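Local structure of mandelate racemase / muconate lactonizing enzyme family protein (Agrobacterium tumefaciens, 4DXK) at residues A[6-20]-A[32-46]. The protein belongs to the mandelate racemase subgroup of the enolase superfamily and probably acts as a metal-dependent lyase or racemase whose substrate is not established. Sequence-based numbering, arbitrary orientation.
Sequences LETVRVAERTNLLWV and GETFFGAETVETYVH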
ATOM      1  N   LEU A   6     -47.195 -10.448 -16.340  1.00 10.95           N
ATOM      2  CA  LEU A   6     -46.520  -9.241 -15.887  1.00 11.12           C
ATOM      3  C   LEU A   6     -47.296  -8.052 -16.394  1.00 10.09           C
ATOM      4  O   LEU A   6     -47.568  -7.935 -17.597  1.00 12.87           O
ATOM      5  CB  LEU A   6     -45.097  -9.137 -16.427  1.00 16.08           C
ATOM      6  CG  LEU A   6     -44.023 -10.093 -15.946  1.00 15.42           C
ATOM      7  CD1 LEU A   6     -42.642  -9.535 -16.312  1.00 13.20           C
ATOM      8  CD2 LEU A   6     -44.146 -10.357 -14.446  1.00 16.71           C
ATOM      9  N   GLU A   7     -47.649  -7.161 -15.482  1.00 10.24           N
ATOM     10  CA  GLU A   7     -48.435  -5.983 -15.808  1.00 11.96           C
ATOM     11  C   GLU A   7     -47.621  -4.755 -15.426  1.00 12.93           C
ATOM     12  O   GLU A   7     -47.051  -4.699 -14.333  1.00 14.82           O
ATOM     13  CB  GLU A   7     -49.756  -6.017 -15.036  1.00 12.08           C
ATOM     14  CG  GLU A   7     -50.578  -4.742 -15.134  1.00 14.62           C
ATOM     15  CD  GLU A   7     -51.836  -4.793 -14.284  1.00 17.37           C
ATOM     16  OE1 GLU A   7     -51.988  -5.726 -13.463  1.00 17.25           O
ATOM     17  OE2 GLU A   7     -52.682  -3.892 -14.431  1.00 16.77           O
ATOM     18  N   THR A   8     -47.545  -3.778 -16.320  1.00  9.92           N
ATOM     19  CA  THR A   8     -46.958  -2.497 -15.969  1.00 10.18           C
ATOM     20  C   THR A   8     -48.035  -1.425 -15.978  1.00  9.87           C
ATOM     21  O   THR A   8     -48.964  -1.472 -16.791  1.00 10.75           O
ATOM     22  CB  THR A   8     -45.830  -2.111 -16.922  1.00  9.71           C
ATOM     23  OG1 THR A   8     -46.274  -2.276 -18.275  1.00 10.89           O
ATOM     24  CG2 THR A   8     -44.602  -2.985 -16.679  1.00 11.13           C
ATOM     25  N   VAL A   9     -47.906  -0.457 -15.074  1.00 10.15           N
ATOM     26  CA  VAL A   9     -48.879   0.617 -14.921  1.00 10.64           C
ATOM     27  C   VAL A   9     -48.137   1.940 -14.855  1.00 10.17           C
ATOM     28  O   VAL A   9     -47.147   2.072 -14.123  1.00 10.58           O
ATOM     29  CB  VAL A   9     -49.703   0.445 -13.629  1.00 11.35           C
ATOM     30  CG1 VAL A   9     -50.757   1.539 -13.506  1.00 14.16           C
ATOM     31  CG2 VAL A   9     -50.357  -0.923 -13.586  1.00 14.74           C
ATOM     32  N   ARG A  10     -48.624   2.910 -15.624  1.00 10.97           N
ATOM     33  CA  ARG A  10     -48.122   4.276 -15.577  1.00 10.33           C
ATOM     34  C   ARG A  10     -49.292   5.235 -15.431  1.00 12.47           C
ATOM     35  O   ARG A  10     -50.428   4.908 -15.795  1.00 13.08           O
ATOM     36  CB  ARG A  10     -47.323   4.630 -16.837  1.00 11.70           C
ATOM     37  CG  ARG A  10     -46.003   3.882 -16.940  1.00 12.09           C
ATOM     38  CD  ARG A  10     -45.140   4.341 -18.112  1.00 16.43           C
ATOM     39  NE  ARG A  10     -45.706   3.968 -19.407  1.00 16.23           N
ATOM     40  CZ  ARG A  10     -46.293   4.817 -20.243  1.00 19.31           C
ATOM     41  NH1 ARG A  10     -46.395   6.103 -19.928  1.00 21.43           N
ATOM     42  NH2 ARG A  10     -46.779   4.379 -21.395  1.00 24.17           N
ATOM     43  N   VAL A  11     -49.011   6.424 -14.906  1.00 12.24           N
ATOM     44  CA  VAL A  11     -50.010   7.484 -14.822  1.00 14.99           C
ATOM     45  C   VAL A  11     -49.457   8.782 -15.400  1.00 15.34           C
ATOM     46  O   VAL A  11     -48.325   9.179 -15.110  1.00 15.08           O
ATOM     47  CB  VAL A  11     -50.526   7.694 -13.379  1.00 17.32           C
ATOM     48  CG1 VAL A  11     -51.247   6.452 -12.888  1.00 19.12           C
ATOM     49  CG2 VAL A  11     -49.391   8.060 -12.432  1.00 18.75           C
ATOM     50  N   ALA A  12     -50.257   9.446 -16.228  1.00 15.87           N
ATOM     51  CA  ALA A  12     -49.780  10.619 -16.952  1.00 16.00           C
ATOM     52  C   ALA A  12     -49.450  11.772 -16.014  1.00 16.00           C
ATOM     53  O   ALA A  12     -48.630  12.632 -16.342  1.00 20.40           O
ATOM     54  CB  ALA A  12     -50.808  11.058 -17.989  1.00 19.12           C
ATOM     55  N   GLU A  13     -50.082  11.774 -14.846  1.00 15.28           N
ATOM     56  CA  GLU A  13     -49.896  12.849 -13.880  1.00 20.77           C
ATOM     57  C   GLU A  13     -48.555  12.753 -13.150  1.00 19.85           C
ATOM     58  O   GLU A  13     -48.073  13.739 -12.588  1.00 21.68           O
ATOM     59  CB  GLU A  13     -51.046  12.855 -12.871  1.00 19.55           C
ATOM     60  CG  GLU A  13     -52.392  13.303 -13.448  1.00 21.75           C
ATOM     61  CD  GLU A  13     -53.134  12.220 -14.232  1.00 18.86           C
ATOM     62  OE1 GLU A  13     -52.728  11.039 -14.198  1.00 17.25           O
ATOM     63  OE2 GLU A  13     -54.144  12.557 -14.890  1.00 22.39           O
ATOM     64  N   ARG A  14     -47.955  11.565 -13.163  1.00 16.10           N
ATOM     65  CA  ARG A  14     -46.677  11.333 -12.496  1.00 17.54           C
ATOM     66  C   ARG A  14     -45.767  10.530 -13.410  1.00 13.95           C
ATOM     67  O   ARG A  14     -45.608   9.325 -13.217  1.00 13.46           O
ATOM     68  CB  ARG A  14     -46.895  10.579 -11.177  1.00 18.96           C
ATOM     69  CG  ARG A  14     -47.287  11.475 -10.017  1.00 34.55           C
ATOM     70  CD  ARG A  14     -46.399  12.709 -10.059  1.00 34.75           C
ATOM     71  NE  ARG A  14     -46.630  13.697  -9.010  1.00 43.78           N
ATOM     72  CZ  ARG A  14     -47.787  14.309  -8.777  1.00 41.53           C
ATOM     73  NH1 ARG A  14     -48.871  14.024  -9.489  1.00 40.73           N
ATOM     74  NH2 ARG A  14     -47.864  15.214  -7.815  1.00 42.08           N
ATOM     75  N   THR A  15     -45.161  11.188 -14.399  1.00 14.36           N
ATOM     76  CA  THR A  15     -44.521  10.464 -15.498  1.00 14.16           C
ATOM     77  C   THR A  15     -43.240   9.727 -15.124  1.00 15.24           C
ATOM     78  O   THR A  15     -42.775   8.891 -15.899  1.00 15.63           O
ATOM     79  CB  THR A  15     -44.215  11.376 -16.706  1.00 18.58           C
ATOM     80  OG1 THR A  15     -43.391  12.464 -16.278  1.00 21.30           O
ATOM     81  CG2 THR A  15     -45.501  11.909 -17.323  1.00 22.50           C
ATOM     82  N   ASN A  16     -42.660  10.020 -13.960  1.00 12.72           N
ATOM     83  CA  ASN A  16     -41.465   9.290 -13.529  1.00 12.72           C
ATOM     84  C   ASN A  16     -41.743   7.926 -12.912  1.00 11.32           C
ATOM     85  O   ASN A  16     -40.827   7.119 -12.759  1.00 11.45           O
ATOM     86  CB  ASN A  16     -40.629  10.122 -12.561  1.00 13.71           C
ATOM     87  CG  ASN A  16     -39.891  11.245 -13.253  1.00 19.40           C
ATOM     88  OD1 ASN A  16     -39.375  11.072 -14.354  1.00 23.59           O
ATOM     89  ND2 ASN A  16     -39.835  12.401 -12.610  1.00 22.75           N
ATOM     90  N   LEU A  17     -43.000   7.664 -12.564  1.00 10.36           N
ATOM     91  CA  LEU A  17     -43.334   6.449 -11.834  1.00 10.47           C
ATOM     92  C   LEU A  17     -43.683   5.265 -12.727  1.00  9.44           C
ATOM     93  O   LEU A  17     -44.352   5.418 -13.755  1.00 10.20           O
ATOM     94  CB  LEU A  17     -44.490   6.719 -10.867  1.00 13.91           C
ATOM     95  CG  LEU A  17     -44.041   7.326  -9.538  1.00 16.33           C
ATOM     96  CD1 LEU A  17     -45.202   7.965  -8.792  1.00 21.79           C
ATOM     97  CD2 LEU A  17     -43.381   6.275  -8.666  1.00 18.66           C
ATOM     98  N   LEU A  18     -43.251   4.081 -12.316  1.00  9.83           N
ATOM     99  CA  LEU A  18     -43.661   2.846 -12.959  1.00  9.44           C
ATOM    100  C   LEU A  18     -44.016   1.833 -11.890  1.00  8.47           C
ATOM    101  O   LEU A  18     -43.234   1.623 -10.955  1.00  9.62           O
ATOM    102  CB  LEU A  18     -42.529   2.279 -13.824  1.00  9.54           C
ATOM    103  CG  LEU A  18     -42.864   0.959 -14.523  1.00  9.83           C
ATOM    104  CD1 LEU A  18     -43.970   1.164 -15.545  1.00 11.74           C
ATOM    105  CD2 LEU A  18     -41.657   0.329 -15.183  1.00 12.13           C
ATOM    106  N   TRP A  19     -45.179   1.197 -12.024  1.00  8.55           N
ATOM    107  CA  TRP A  19     -45.519   0.042 -11.197  1.00  8.61           C
ATOM    108  C   TRP A  19     -45.427  -1.232 -12.014  1.00  8.51           C
ATOM    109  O   TRP A  19     -45.770  -1.260 -13.208  1.00  9.28           O
ATOM    110  CB  TRP A  19     -46.901   0.192 -10.543  1.00  9.60           C
ATOM    111  CG  TRP A  19     -46.890   1.338  -9.610  1.00  9.81           C
ATOM    112  CD1 TRP A  19     -46.454   1.332  -8.316  1.00  9.31           C
ATOM    113  CD2 TRP A  19     -47.236   2.691  -9.914  1.00 11.81           C
ATOM    114  NE1 TRP A  19     -46.550   2.593  -7.780  1.00 10.47           N
ATOM    115  CE2 TRP A  19     -47.015   3.451  -8.746  1.00 10.94           C
ATOM    116  CE3 TRP A  19     -47.718   3.337 -11.058  1.00 12.02           C
ATOM    117  CZ2 TRP A  19     -47.263   4.826  -8.689  1.00 12.30           C
ATOM    118  CZ3 TRP A  19     -47.963   4.698 -10.999  1.00 13.27           C
ATOM    119  CH2 TRP A  19     -47.739   5.427  -9.824  1.00 13.88           C
ATOM    120  N   VAL A  20     -44.938  -2.283 -11.369  1.00  9.12           N
ATOM    121  CA  VAL A  20     -44.855  -3.604 -11.971  1.00  9.61           C
ATOM    122  C   VAL A  20     -45.662  -4.539 -11.092  1.00 10.29           C
ATOM    123  O   VAL A  20     -45.413  -4.641  -9.881  1.00 11.78           O
ATOM    124  CB  VAL A  20     -43.391  -4.083 -12.043  1.00 10.56           C
ATOM    125  CG1 VAL A  20     -43.308  -5.528 -12.545  1.00 12.22           C
ATOM    126  CG2 VAL A  20     -42.569  -3.162 -12.927  1.00 11.36           C
ATOM    127  N   GLY A  32     -44.645  -3.947  -7.266  1.00  8.60           N
ATOM    128  CA  GLY A  32     -43.343  -3.307  -7.196  1.00  8.32           C
ATOM    129  C   GLY A  32     -43.393  -1.957  -7.889  1.00  7.58           C
ATOM    130  O   GLY A  32     -44.383  -1.608  -8.527  1.00  8.49           O
ATOM    131  N   GLU A  33     -42.301  -1.206  -7.799  1.00  7.92           N
ATOM    132  CA  GLU A  33     -42.278   0.176  -8.252  1.00  7.47           C
ATOM    133  C   GLU A  33     -40.851   0.594  -8.524  1.00  7.11           C
ATOM    134  O   GLU A  33     -39.930   0.123  -7.865  1.00  8.06           O
ATOM    135  CB  GLU A  33     -42.876   1.064  -7.152  1.00  9.12           C
ATOM    136  CG  GLU A  33     -43.078   2.541  -7.461  1.00  9.86           C
ATOM    137  CD  GLU A  33     -43.459   3.299  -6.195  1.00  9.63           C
ATOM    138  OE1 GLU A  33     -44.673   3.445  -5.899  1.00  9.78           O
ATOM    139  OE2 GLU A  33     -42.531   3.692  -5.456  1.00  9.85           O
ATOM    140  N   THR A  34     -40.672   1.496  -9.478  1.00  8.16           N
ATOM    141  CA  THR A  34     -39.404   2.186  -9.645  1.00  8.41           C
ATOM    142  C   THR A  34     -39.674   3.594 -10.175  1.00  8.40           C
ATOM    143  O   THR A  34     -40.830   3.989 -10.352  1.00 10.38           O
ATOM    144  CB  THR A  34     -38.397   1.375 -10.504  1.00  7.56           C
ATOM    145  OG1 THR A  34     -37.115   2.011 -10.457  1.00  7.86           O
ATOM    146  CG2 THR A  34     -38.860   1.271 -11.939  1.00  8.70           C
ATOM    147  N   PHE A  35     -38.605   4.345 -10.404  1.00  8.91           N
ATOM    148  CA  PHE A  35     -38.707   5.775 -10.658  1.00  7.93           C
ATOM    149  C   PHE A  35     -37.635   6.167 -11.661  1.00  8.90           C
ATOM    150  O   PHE A  35     -36.492   5.700 -11.567  1.00  9.15           O
ATOM    151  CB  PHE A  35     -38.480   6.518  -9.334  1.00  9.99           C
ATOM    152  CG  PHE A  35     -38.920   7.959  -9.330  1.00 10.97           C
ATOM    153  CD1 PHE A  35     -40.218   8.282  -8.976  1.00 13.81           C
ATOM    154  CD2 PHE A  35     -38.029   8.988  -9.606  1.00 12.82           C
ATOM    155  CE1 PHE A  35     -40.637   9.610  -8.921  1.00 15.47           C
ATOM    156  CE2 PHE A  35     -38.441  10.316  -9.557  1.00 15.80           C
ATOM    157  CZ  PHE A  35     -39.745  10.618  -9.216  1.00 16.27           C
ATOM    158  N   PHE A  36     -38.025   7.037 -12.599  1.00  8.75           N
ATOM    159  CA  PHE A  36     -37.219   7.575 -13.714  1.00  8.78           C
ATOM    160  C   PHE A  36     -37.252   6.672 -14.935  1.00  8.68           C
ATOM    161  O   PHE A  36     -37.095   5.452 -14.835  1.00  9.28           O
ATOM    162  CB  PHE A  36     -35.761   7.890 -13.359  1.00  9.78           C
ATOM    163  CG  PHE A  36     -35.582   9.084 -12.465  1.00 11.48           C
ATOM    164  CD1 PHE A  36     -36.200  10.301 -12.742  1.00 14.48           C
ATOM    165  CD2 PHE A  36     -34.751   8.996 -11.351  1.00 14.03           C
ATOM    166  CE1 PHE A  36     -36.009  11.399 -11.906  1.00 19.85           C
ATOM    167  CE2 PHE A  36     -34.548  10.093 -10.522  1.00 15.51           C
ATOM    168  CZ  PHE A  36     -35.178  11.292 -10.796  1.00 20.09           C
ATOM    169  N   GLY A  37     -37.449   7.290 -16.095  1.00  9.43           N
ATOM    170  CA  GLY A  37     -37.442   6.572 -17.354  1.00 10.44           C
ATOM    171  C   GLY A  37     -38.509   5.503 -17.391  1.00  8.77           C
ATOM    172  O   GLY A  37     -38.258   4.383 -17.845  1.00  9.33           O
ATOM    173  N   ALA A  38     -39.710   5.854 -16.944  1.00  9.77           N
ATOM    174  CA  ALA A  38     -40.784   4.882 -16.797  1.00 10.13           C
ATOM    175  C   ALA A  38     -41.137   4.171 -18.102  1.00  9.98           C
ATOM    176  O   ALA A  38     -41.388   2.973 -18.097  1.00 10.38           O
ATOM    177  CB  ALA A  38     -42.014   5.545 -16.202  1.00 11.56           C
ATOM    178  N   GLU A  39     -41.167   4.890 -19.222  1.00  9.59           N
ATOM    179  CA  GLU A  39     -41.469   4.222 -20.489  1.00 10.24           C
ATOM    180  C   GLU A  39     -40.379   3.230 -20.893  1.00  9.83           C
ATOM    181  O   GLU A  39     -40.664   2.123 -21.366  1.00  9.92           O
ATOM    182  CB  GLU A  39     -41.678   5.231 -21.617  1.00 11.99           C
ATOM    183  CG  GLU A  39     -42.864   6.156 -21.427  1.00 16.71           C
ATOM    184  CD  GLU A  39     -42.949   7.211 -22.521  1.00 23.69           C
ATOM    185  OE1 GLU A  39     -42.074   7.219 -23.415  1.00 28.28           O
ATOM    186  OE2 GLU A  39     -43.883   8.036 -22.476  1.00 33.61           O
ATOM    187  N   THR A  40     -39.129   3.643 -20.716  1.00  8.95           N
ATOM    188  CA  THR A  40     -37.995   2.796 -21.051  1.00  8.59           C
ATOM    189  C   THR A  40     -37.987   1.525 -20.202  1.00  8.20           C
ATOM    190  O   THR A  40     -37.821   0.412 -20.715  1.00  8.75           O
ATOM    191  CB  THR A  40     -36.684   3.570 -20.896  1.00  8.95           C
ATOM    192  OG1 THR A  40     -36.689   4.654 -21.831  1.00 10.72           O
ATOM    193  CG2 THR A  40     -35.482   2.682 -21.176  1.00 10.30           C
ATOM    194  N   VAL A  41     -38.151   1.686 -18.896  1.00  8.23           N
ATOM    195  CA  VAL A  41     -38.169   0.542 -18.000  1.00  8.31           C
ATOM    196  C   VAL A  41     -39.352  -0.373 -18.318  1.00  8.32           C
ATOM    197  O   VAL A  41     -39.219  -1.593 -18.327  1.00  8.91           O
ATOM    198  CB  VAL A  41     -38.195   0.982 -16.531  1.00  8.16           C
ATOM    199  CG1 VAL A  41     -38.257  -0.223 -15.623  1.00 10.42           C
ATOM    200  CG2 VAL A  41     -36.961   1.818 -16.218  1.00 10.27           C
ATOM    201  N   GLU A  42     -40.496   0.217 -18.638  1.00  8.67           N
ATOM    202  CA  GLU A  42     -41.656  -0.575 -19.028  1.00  9.85           C
ATOM    203  C   GLU A  42     -41.353  -1.445 -20.245  1.00  9.92           C
ATOM    204  O   GLU A  42     -41.692  -2.635 -20.272  1.00  9.74           O
ATOM    205  CB  GLU A  42     -42.862   0.314 -19.306  1.00 10.33           C
ATOM    206  CG  GLU A  42     -44.056  -0.441 -19.886  1.00 10.49           C
ATOM    207  CD  GLU A  42     -45.270   0.435 -19.980  1.00 11.32           C
ATOM    208  OE1 GLU A  42     -45.193   1.492 -20.645  1.00 12.00           O
ATOM    209  OE2 GLU A  42     -46.296   0.070 -19.375  1.00 12.36           O
ATOM    210  N   THR A  43     -40.725  -0.859 -21.261  1.00  8.95           N
ATOM    211  CA  THR A  43     -40.383  -1.636 -22.447  1.00  8.90           C
ATOM    212  C   THR A  43     -39.492  -2.816 -22.061  1.00  9.25           C
ATOM    213  O   THR A  43     -39.673  -3.938 -22.539  1.00  9.76           O
ATOM    214  CB  THR A  43     -39.680  -0.767 -23.498  1.00 10.36           C
ATOM    215  OG1 THR A  43     -40.566   0.279 -23.906  1.00 10.54           O
ATOM    216  CG2 THR A  43     -39.299  -1.593 -24.717  1.00 10.56           C
ATOM    217  N   TYR A  44     -38.526  -2.555 -21.188  1.00  9.53           N
ATOM    218  CA  TYR A  44     -37.609  -3.588 -20.717  1.00  9.42           C
ATOM    219  C   TYR A  44     -38.328  -4.712 -19.965  1.00  7.90           C
ATOM    220  O   TYR A  44     -38.016  -5.893 -20.148  1.00  9.28           O
ATOM    221  CB  TYR A  44     -36.528  -2.963 -19.829  1.00  8.99           C
ATOM    222  CG  TYR A  44     -35.707  -3.979 -19.063  1.00  8.18           C
ATOM    223  CD1 TYR A  44     -34.642  -4.641 -19.665  1.00  8.62           C
ATOM    224  CD2 TYR A  44     -36.014  -4.296 -17.751  1.00  8.51           C
ATOM    225  CE1 TYR A  44     -33.905  -5.576 -18.973  1.00  8.46           C
ATOM    226  CE2 TYR A  44     -35.277  -5.239 -17.045  1.00  9.14           C
ATOM    227  CZ  TYR A  44     -34.220  -5.874 -17.667  1.00  8.55           C
ATOM    228  OH  TYR A  44     -33.459  -6.797 -16.990  1.00  8.69           O
ATOM    229  N   VAL A  45     -39.276  -4.352 -19.109  1.00  8.01           N
ATOM    230  CA  VAL A  45     -40.015  -5.362 -18.361  1.00  8.84           C
ATOM    231  C   VAL A  45     -40.664  -6.370 -19.308  1.00  8.79           C
ATOM    232  O   VAL A  45     -40.581  -7.578 -19.081  1.00  9.75           O
ATOM    233  CB  VAL A  45     -41.061  -4.712 -17.439  1.00  8.56           C
ATOM    234  CG1 VAL A  45     -41.988  -5.749 -16.847  1.00 10.74           C
ATOM    235  CG2 VAL A  45     -40.369  -3.929 -16.330  1.00 10.85           C
ATOM    236  N   HIS A  46     -41.263  -5.876 -20.386  1.00  9.01           N
ATOM    237  CA  HIS A  46     -41.916  -6.763 -21.339  1.00  9.96           C
ATOM    238  C   HIS A  46     -40.957  -7.410 -22.338  1.00 11.15           C
ATOM    239  O   HIS A  46     -41.166  -8.554 -22.728  1.00 12.45           O
ATOM    240  CB  HIS A  46     -43.061  -6.036 -22.041  1.00 11.68           C
ATOM    241  CG  HIS A  46     -44.114  -5.576 -21.090  1.00  9.17           C
ATOM    242  ND1 HIS A  46     -45.041  -6.436 -20.539  1.00 11.56           N
ATOM    243  CD2 HIS A  46     -44.352  -4.361 -20.542  1.00 10.34           C
ATOM    244  CE1 HIS A  46     -45.818  -5.764 -19.708  1.00 10.42           C
ATOM    245  NE2 HIS A  46     -45.418  -4.505 -19.690  1.00 10.96           N
TER
HETATM  246  O   HOH W   1     -40.251   8.701 -17.009  1.00 16.78           O
HETATM  247  O   HOH W   2     -39.686   4.224 -13.804  1.00 25.62           O
HETATM  248  O   HOH W   3     -37.906  10.112 -16.163  1.00 25.74           O
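Thr-8 OG1 links two side chains of helix 38-53: it accepts from His-46 NE2 at 2.8 Å and donates to Glu-42 OE2 at 2.6 Å. The first bond lies within 1° of the imidazole plane; the second uses the anti lone pair of the carboxylate. The Thr-8 chi1 of 49° sets OG1 between backbone N and carbonyl carbon, aimed at the helix, while Thr-8 CG2 meets Val-45 CG1 tip to tip. Ser-395 holds the other imidazole nitrogen, ND1. The second Glu-42 oxygen, OE1, takes the salt bridge from Arg-10 NE (2.8 Å); the guanidinium, perpendicular to the carboxylate, approaches from above its plane, and Glu-39 CG covers one guanidinium face. This is the N-terminal capping domain of the enolase superfamily, where a helix packs along one face of an antiparallel meander: 17-20 pairs with 32-35, their short axes 4.5 Å apart. On the helix side, Leu-18 CD2 presses tightly on Val-41 CG1 (3.5 Å). On the other sheet face, Trp-19 NE1 donates to the anti lone pair of Glu-33 OE1 (2.8 Å), an oxygen standing 29° out of the indole plane; Val-324 N and Val-325 N also bind this carboxylate, tying the sheet to the barrel domain. Near the turn, Asn-16 CB sits over the Phe-35 ring, 3.6 Å from its centroid, in a CH-pi contact, and Leu-17 CD2 meets the edge of that ring.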